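PDB 3GIP: N-acyl-D-glutamate deacylase, which catalyses the hydrolysis of N-acyl-D-glutamate to D-glutamate and a carboxylate, as a zinc-dependent member of the amidohydrolase superfamily. Local coordinates for residues F128-A141 against P466-A478. Sequence-based numbering, arbitrary orientation.
Sequences FAALDAQRPMINVA and PPADGRPGQVLRA
Val475 sits over helix 124-133 with its two methyls divided between neighbours: CG1 stands over the centre of the Phe128 ring, a CH-pi contact 3.6 Å from the centroid and 7° off the normal, while CG2 presses tightly on Leu131 CB. CG1 reaches the ring from a position anti to the backbone N (chi1 173°), with CG2 beside that N. A second apolar patch forms where the Met137 side chain, bent about CB-CG and again about CG-SD, puts SD 3.7 Å from Pro467 CD and CE against Pro466 CB and Arg471 CD. Between the patches the C-terminal tail runs beside the start of strand 139-145, a strand of the amidohydrolase barrel, and pairs with it through a single bridge: Val140 N donates to Gln474 O (2.9 Å, 169°), and Leu476, the centre of an inverse gamma turn, donates its N-H to Val140 O (N to O 2.8 Å). Arg471 folds back at chi3, so that NE gives Arg135 O a weak bond of 2.8 Å. At the polar edge Arg477 grips Asp132 end-on in a nearly coplanar salt bridge, NH2 to OD2 at 2.5 Å and NH1 to OD1 at 3.3 Å, both on syn lone pairs; a water links Asp132 OD1 to Val475 N.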
ATOM      1  N   PHE A 128      10.869   6.821  13.189  1.00 20.35           N
ATOM      2  CA  PHE A 128      11.941   5.938  12.756  1.00 19.99           C
ATOM      3  C   PHE A 128      12.784   5.451  13.929  1.00 20.57           C
ATOM      4  O   PHE A 128      13.279   4.325  13.918  1.00 20.03           O
ATOM      5  CB  PHE A 128      12.826   6.644  11.724  1.00 20.01           C
ATOM      6  CG  PHE A 128      12.207   6.739  10.354  1.00 21.11           C
ATOM      7  CD1 PHE A 128      10.944   6.209  10.104  1.00 21.31           C
ATOM      8  CD2 PHE A 128      12.898   7.343   9.308  1.00 22.57           C
ATOM      9  CE1 PHE A 128      10.378   6.276   8.830  1.00 22.68           C
ATOM     10  CE2 PHE A 128      12.342   7.416   8.032  1.00 23.01           C
ATOM     11  CZ  PHE A 128      11.080   6.881   7.792  1.00 22.61           C
ATOM     12  N   ALA A 129      12.944   6.299  14.941  1.00 20.92           N
ATOM     13  CA  ALA A 129      13.715   5.925  16.121  1.00 22.71           C
ATOM     14  C   ALA A 129      12.990   4.798  16.846  1.00 21.61           C
ATOM     15  O   ALA A 129      13.615   3.874  17.368  1.00 21.95           O
ATOM     16  CB  ALA A 129      13.879   7.124  17.044  1.00 23.14           C
ATOM     17  N   ALA A 130      11.663   4.878  16.870  1.00 20.78           N
ATOM     18  CA  ALA A 130      10.850   3.862  17.523  1.00 22.16           C
ATOM     19  C   ALA A 130      10.974   2.543  16.774  1.00 22.09           C
ATOM     20  O   ALA A 130      11.049   1.475  17.384  1.00 22.65           O
ATOM     21  CB  ALA A 130       9.396   4.304  17.567  1.00 22.01           C
ATOM     22  N   LEU A 131      10.995   2.623  15.445  1.00 22.20           N
ATOM     23  CA  LEU A 131      11.121   1.431  14.619  1.00 21.82           C
ATOM     24  C   LEU A 131      12.502   0.791  14.757  1.00 22.91           C
ATOM     25  O   LEU A 131      12.618  -0.431  14.770  1.00 23.39           O
ATOM     26  CB  LEU A 131      10.836   1.771  13.152  1.00 21.49           C
ATOM     27  CG  LEU A 131       9.388   2.144  12.823  1.00 21.74           C
ATOM     28  CD1 LEU A 131       9.283   2.567  11.362  1.00 22.58           C
ATOM     29  CD2 LEU A 131       8.479   0.957  13.103  1.00 23.42           C
ATOM     30  N   ASP A 132      13.548   1.609  14.864  1.00 23.25           N
ATOM     31  CA  ASP A 132      14.899   1.071  15.013  1.00 24.49           C
ATOM     32  C   ASP A 132      15.023   0.302  16.326  1.00 24.60           C
ATOM     33  O   ASP A 132      15.706  -0.719  16.394  1.00 25.51           O
ATOM     34  CB  ASP A 132      15.957   2.185  15.004  1.00 24.80           C
ATOM     35  CG  ASP A 132      16.078   2.884  13.663  1.00 26.75           C
ATOM     36  OD1 ASP A 132      15.990   2.212  12.612  1.00 26.01           O
ATOM     37  OD2 ASP A 132      16.285   4.115  13.662  1.00 27.63           O
ATOM     38  N   ALA A 133      14.359   0.808  17.363  1.00 25.43           N
ATOM     39  CA  ALA A 133      14.392   0.199  18.692  1.00 25.92           C
ATOM     40  C   ALA A 133      13.554  -1.072  18.782  1.00 25.97           C
ATOM     41  O   ALA A 133      13.887  -1.998  19.520  1.00 27.77           O
ATOM     42  CB  ALA A 133      13.917   1.208  19.730  1.00 25.80           C
ATOM     43  N   GLN A 134      12.455  -1.102  18.039  1.00 25.21           N
ATOM     44  CA  GLN A 134      11.564  -2.254  18.008  1.00 25.08           C
ATOM     45  C   GLN A 134      11.392  -2.596  16.534  1.00 23.02           C
ATOM     46  O   GLN A 134      10.381  -2.252  15.920  1.00 23.18           O
ATOM     47  CB  GLN A 134      10.212  -1.894  18.634  1.00 26.79           C
ATOM     48  CG  GLN A 134       9.180  -3.017  18.608  1.00 31.14           C
ATOM     49  CD  GLN A 134       7.836  -2.588  19.175  1.00 32.91           C
ATOM     50  OE1 GLN A 134       7.256  -1.590  18.743  1.00 35.24           O
ATOM     51  NE2 GLN A 134       7.332  -3.345  20.146  1.00 34.57           N
ATOM     52  N   ARG A 135      12.396  -3.266  15.976  1.00 22.18           N
ATOM     53  CA  ARG A 135      12.407  -3.635  14.565  1.00 20.04           C
ATOM     54  C   ARG A 135      11.120  -4.291  14.082  1.00 19.65           C
ATOM     55  O   ARG A 135      10.576  -5.179  14.735  1.00 20.34           O
ATOM     56  CB  ARG A 135      13.598  -4.550  14.268  1.00 22.59           C
ATOM     57  CG  ARG A 135      14.957  -3.881  14.459  1.00 25.34           C
ATOM     58  CD  ARG A 135      15.090  -2.636  13.591  1.00 26.25           C
ATOM     59  NE  ARG A 135      16.374  -1.961  13.778  1.00 30.43           N
ATOM     60  CZ  ARG A 135      17.540  -2.431  13.347  1.00 31.98           C
ATOM     61  NH1 ARG A 135      17.597  -3.587  12.698  1.00 32.90           N
ATOM     62  NH2 ARG A 135      18.655  -1.747  13.573  1.00 33.93           N
ATOM     63  N   PRO A 136      10.620  -3.850  12.917  1.00 18.62           N
ATOM     64  CA  PRO A 136       9.391  -4.375  12.311  1.00 17.98           C
ATOM     65  C   PRO A 136       9.605  -5.764  11.720  1.00 17.11           C
ATOM     66  O   PRO A 136      10.731  -6.142  11.404  1.00 16.04           O
ATOM     67  CB  PRO A 136       9.067  -3.331  11.248  1.00 17.62           C
ATOM     68  CG  PRO A 136      10.436  -2.912  10.784  1.00 17.78           C
ATOM     69  CD  PRO A 136      11.188  -2.764  12.097  1.00 17.93           C
ATOM     70  N   MET A 137       8.523  -6.521  11.575  1.00 15.68           N
ATOM     71  CA  MET A 137       8.600  -7.870  11.021  1.00 16.20           C
ATOM     72  C   MET A 137       9.064  -7.838   9.568  1.00 15.45           C
ATOM     73  O   MET A 137       9.772  -8.736   9.107  1.00 16.27           O
ATOM     74  CB  MET A 137       7.232  -8.553  11.097  1.00 17.08           C
ATOM     75  CG  MET A 137       7.255 -10.018  10.687  1.00 17.70           C
ATOM     76  SD  MET A 137       8.230 -11.033  11.819  1.00 17.87           S
ATOM     77  CE  MET A 137       7.015 -11.333  13.120  1.00 19.84           C
ATOM     78  N   ILE A 138       8.643  -6.804   8.850  1.00 15.31           N
ATOM     79  CA  ILE A 138       9.012  -6.630   7.451  1.00 14.20           C
ATOM     80  C   ILE A 138       9.633  -5.247   7.277  1.00 13.62           C
ATOM     81  O   ILE A 138       9.639  -4.442   8.212  1.00 14.26           O
ATOM     82  CB  ILE A 138       7.779  -6.758   6.513  1.00 14.18           C
ATOM     83  CG1 ILE A 138       6.770  -5.644   6.798  1.00 16.45           C
ATOM     84  CG2 ILE A 138       7.124  -8.119   6.702  1.00 14.75           C
ATOM     85  CD1 ILE A 138       5.597  -5.613   5.814  1.00 15.38           C
ATOM     86  N   ASN A 139      10.157  -4.967   6.088  1.00 13.85           N
ATOM     87  CA  ASN A 139      10.774  -3.668   5.840  1.00 14.78           C
ATOM     88  C   ASN A 139       9.713  -2.586   5.757  1.00 15.59           C
ATOM     89  O   ASN A 139       8.593  -2.828   5.295  1.00 14.76           O
ATOM     90  CB  ASN A 139      11.592  -3.701   4.551  1.00 14.44           C
ATOM     91  CG  ASN A 139      12.659  -4.767   4.578  1.00 14.60           C
ATOM     92  OD1 ASN A 139      12.672  -5.671   3.740  1.00 17.81           O
ATOM     93  ND2 ASN A 139      13.560  -4.676   5.550  1.00 14.13           N
ATOM     94  N   VAL A 140      10.072  -1.387   6.204  1.00 13.61           N
ATOM     95  CA  VAL A 140       9.143  -0.270   6.207  1.00 15.22           C
ATOM     96  C   VAL A 140       9.681   1.012   5.586  1.00 16.39           C
ATOM     97  O   VAL A 140      10.726   1.524   5.992  1.00 16.70           O
ATOM     98  CB  VAL A 140       8.700   0.065   7.649  1.00 15.92           C
ATOM     99  CG1 VAL A 140       7.692   1.205   7.636  1.00 16.20           C
ATOM    100  CG2 VAL A 140       8.114  -1.172   8.309  1.00 17.02           C
ATOM    101  N   ALA A 141       8.957   1.519   4.594  1.00 14.89           N
ATOM    102  CA  ALA A 141       9.295   2.776   3.937  1.00 14.67           C
ATOM    103  C   ALA A 141       8.118   3.663   4.312  1.00 15.48           C
ATOM    104  O   ALA A 141       6.988   3.177   4.404  1.00 14.70           O
ATOM    105  CB  ALA A 141       9.369   2.598   2.426  1.00 15.84           C
ATOM    106  N   PRO A 466       7.766 -17.195  12.361  1.00 24.04           N
ATOM    107  CA  PRO A 466       8.355 -15.880  12.618  1.00 25.33           C
ATOM    108  C   PRO A 466       9.441 -15.969  13.688  1.00 26.73           C
ATOM    109  O   PRO A 466       9.466 -16.911  14.478  1.00 26.14           O
ATOM    110  CB  PRO A 466       7.155 -15.043  13.060  1.00 25.57           C
ATOM    111  CG  PRO A 466       6.261 -16.050  13.709  1.00 25.70           C
ATOM    112  CD  PRO A 466       6.351 -17.231  12.774  1.00 25.81           C
ATOM    113  N   PRO A 467      10.357 -14.988  13.717  1.00 28.79           N
ATOM    114  CA  PRO A 467      11.442 -14.977  14.702  1.00 31.00           C
ATOM    115  C   PRO A 467      10.929 -14.897  16.133  1.00 32.86           C
ATOM    116  O   PRO A 467       9.914 -14.258  16.405  1.00 33.73           O
ATOM    117  CB  PRO A 467      12.256 -13.749  14.301  1.00 30.71           C
ATOM    118  CG  PRO A 467      11.220 -12.834  13.739  1.00 29.50           C
ATOM    119  CD  PRO A 467      10.393 -13.772  12.888  1.00 28.70           C
ATOM    120  N   ALA A 468      11.641 -15.549  17.046  1.00 35.44           N
ATOM    121  CA  ALA A 468      11.256 -15.562  18.449  1.00 37.54           C
ATOM    122  C   ALA A 468      11.552 -14.237  19.142  1.00 38.29           C
ATOM    123  O   ALA A 468      10.727 -13.727  19.902  1.00 39.41           O
ATOM    124  CB  ALA A 468      11.975 -16.697  19.169  1.00 38.26           C
ATOM    125  N   ASP A 469      12.728 -13.678  18.875  1.00 38.76           N
ATOM    126  CA  ASP A 469      13.129 -12.419  19.492  1.00 38.34           C
ATOM    127  C   ASP A 469      13.019 -11.239  18.529  1.00 36.60           C
ATOM    128  O   ASP A 469      11.939 -10.939  18.019  1.00 36.23           O
ATOM    129  CB  ASP A 469      14.568 -12.530  20.009  1.00 41.02           C
ATOM    130  CG  ASP A 469      14.759 -13.702  20.956  1.00 43.63           C
ATOM    131  OD1 ASP A 469      14.101 -13.723  22.018  1.00 45.76           O
ATOM    132  OD2 ASP A 469      15.567 -14.601  20.636  1.00 45.15           O
ATOM    133  N   GLY A 470      14.145 -10.573  18.292  1.00 34.00           N
ATOM    134  CA  GLY A 470      14.158  -9.429  17.399  1.00 29.78           C
ATOM    135  C   GLY A 470      13.739  -9.780  15.985  1.00 28.05           C
ATOM    136  O   GLY A 470      14.088 -10.842  15.466  1.00 27.37           O
ATOM    137  N   ARG A 471      12.987  -8.881  15.359  1.00 25.40           N
ATOM    138  CA  ARG A 471      12.516  -9.087  13.993  1.00 23.20           C
ATOM    139  C   ARG A 471      13.553  -8.549  13.000  1.00 21.98           C
ATOM    140  O   ARG A 471      14.344  -7.669  13.340  1.00 21.42           O
ATOM    141  CB  ARG A 471      11.153  -8.416  13.825  1.00 23.97           C
ATOM    142  CG  ARG A 471      10.062  -9.100  14.661  1.00 24.78           C
ATOM    143  CD  ARG A 471       8.733  -8.367  14.584  1.00 25.32           C
ATOM    144  NE  ARG A 471       8.698  -7.179  15.432  1.00 26.06           N
ATOM    145  CZ  ARG A 471       8.521  -7.202  16.750  1.00 27.67           C
ATOM    146  NH1 ARG A 471       8.359  -8.358  17.383  1.00 27.65           N
ATOM    147  NH2 ARG A 471       8.499  -6.068  17.438  1.00 27.07           N
ATOM    148  N   PRO A 472      13.560  -9.072  11.757  1.00 20.64           N
ATOM    149  CA  PRO A 472      14.504  -8.675  10.703  1.00 19.14           C
ATOM    150  C   PRO A 472      14.218  -7.456   9.826  1.00 18.53           C
ATOM    151  O   PRO A 472      15.078  -7.050   9.041  1.00 18.94           O
ATOM    152  CB  PRO A 472      14.610  -9.941   9.870  1.00 19.28           C
ATOM    153  CG  PRO A 472      13.191 -10.408   9.864  1.00 19.19           C
ATOM    154  CD  PRO A 472      12.753 -10.226  11.315  1.00 19.26           C
ATOM    155  N   GLY A 473      13.028  -6.880   9.945  1.00 17.42           N
ATOM    156  CA  GLY A 473      12.693  -5.725   9.128  1.00 17.55           C
ATOM    157  C   GLY A 473      13.585  -4.519   9.358  1.00 19.18           C
ATOM    158  O   GLY A 473      14.119  -4.324  10.451  1.00 20.05           O
ATOM    159  N   GLN A 474      13.742  -3.707   8.319  1.00 19.30           N
ATOM    160  CA  GLN A 474      14.562  -2.506   8.395  1.00 19.25           C
ATOM    161  C   GLN A 474      13.765  -1.280   7.990  1.00 19.45           C
ATOM    162  O   GLN A 474      12.821  -1.373   7.203  1.00 18.49           O
ATOM    163  CB  GLN A 474      15.766  -2.611   7.455  1.00 21.39           C
ATOM    164  CG  GLN A 474      16.845  -3.593   7.868  1.00 23.71           C
ATOM    165  CD  GLN A 474      17.964  -3.661   6.843  1.00 25.87           C
ATOM    166  OE1 GLN A 474      18.375  -2.639   6.292  1.00 28.11           O
ATOM    167  NE2 GLN A 474      18.466  -4.864   6.589  1.00 27.74           N
ATOM    168  N   VAL A 475      14.137  -0.130   8.539  1.00 18.49           N
ATOM    169  CA  VAL A 475      13.483   1.111   8.160  1.00 19.20           C
ATOM    170  C   VAL A 475      14.218   1.506   6.888  1.00 19.85           C
ATOM    171  O   VAL A 475      15.438   1.670   6.898  1.00 20.17           O
ATOM    172  CB  VAL A 475      13.677   2.213   9.217  1.00 19.01           C
ATOM    173  CG1 VAL A 475      13.132   3.535   8.691  1.00 18.46           C
ATOM    174  CG2 VAL A 475      12.969   1.827  10.500  1.00 20.56           C
ATOM    175  N   LEU A 476      13.488   1.638   5.789  1.00 18.23           N
ATOM    176  CA  LEU A 476      14.116   1.996   4.526  1.00 18.80           C
ATOM    177  C   LEU A 476      14.214   3.511   4.378  1.00 19.14           C
ATOM    178  O   LEU A 476      13.363   4.147   3.756  1.00 19.66           O
ATOM    179  CB  LEU A 476      13.330   1.390   3.359  1.00 17.46           C
ATOM    180  CG  LEU A 476      13.060  -0.116   3.484  1.00 16.89           C
ATOM    181  CD1 LEU A 476      12.407  -0.618   2.203  1.00 17.31           C
ATOM    182  CD2 LEU A 476      14.365  -0.871   3.747  1.00 16.76           C
ATOM    183  N   ARG A 477      15.261   4.084   4.964  1.00 19.67           N
ATOM    184  CA  ARG A 477      15.484   5.522   4.902  1.00 20.99           C
ATOM    185  C   ARG A 477      15.980   5.942   3.525  1.00 20.39           C
ATOM    186  O   ARG A 477      17.017   5.464   3.056  1.00 20.21           O
ATOM    187  CB  ARG A 477      16.511   5.945   5.954  1.00 21.11           C
ATOM    188  CG  ARG A 477      16.040   5.830   7.396  1.00 22.73           C
ATOM    189  CD  ARG A 477      17.097   6.412   8.329  1.00 24.17           C
ATOM    190  NE  ARG A 477      16.634   6.574   9.705  1.00 25.58           N
ATOM    191  CZ  ARG A 477      16.500   5.587  10.585  1.00 25.40           C
ATOM    192  NH1 ARG A 477      16.791   4.336  10.247  1.00 26.21           N
ATOM    193  NH2 ARG A 477      16.083   5.857  11.815  1.00 27.81           N
ATOM    194  N   ALA A 478      15.240   6.840   2.884  1.00 19.47           N
ATOM    195  CA  ALA A 478      15.609   7.332   1.565  1.00 22.14           C
ATOM    196  C   ALA A 478      16.763   8.325   1.692  1.00 23.43           C
ATOM    197  O   ALA A 478      16.906   8.918   2.782  1.00 24.70           O
ATOM    198  CB  ALA A 478      14.406   8.007   0.908  1.00 20.62           C
TER
HETATM  199  O   HOH W   1      15.849   0.159  10.921  1.00 31.41           O
HETATM  200  O   HOH W   2      12.015  -6.708  16.785  1.00 24.02           O
HETATM  201  O   HOH W   3       7.738  -3.983  15.384  1.00 24.98           O
HETATM  202  O   HOH W   4      15.872  -5.528  11.944  1.00 28.81           O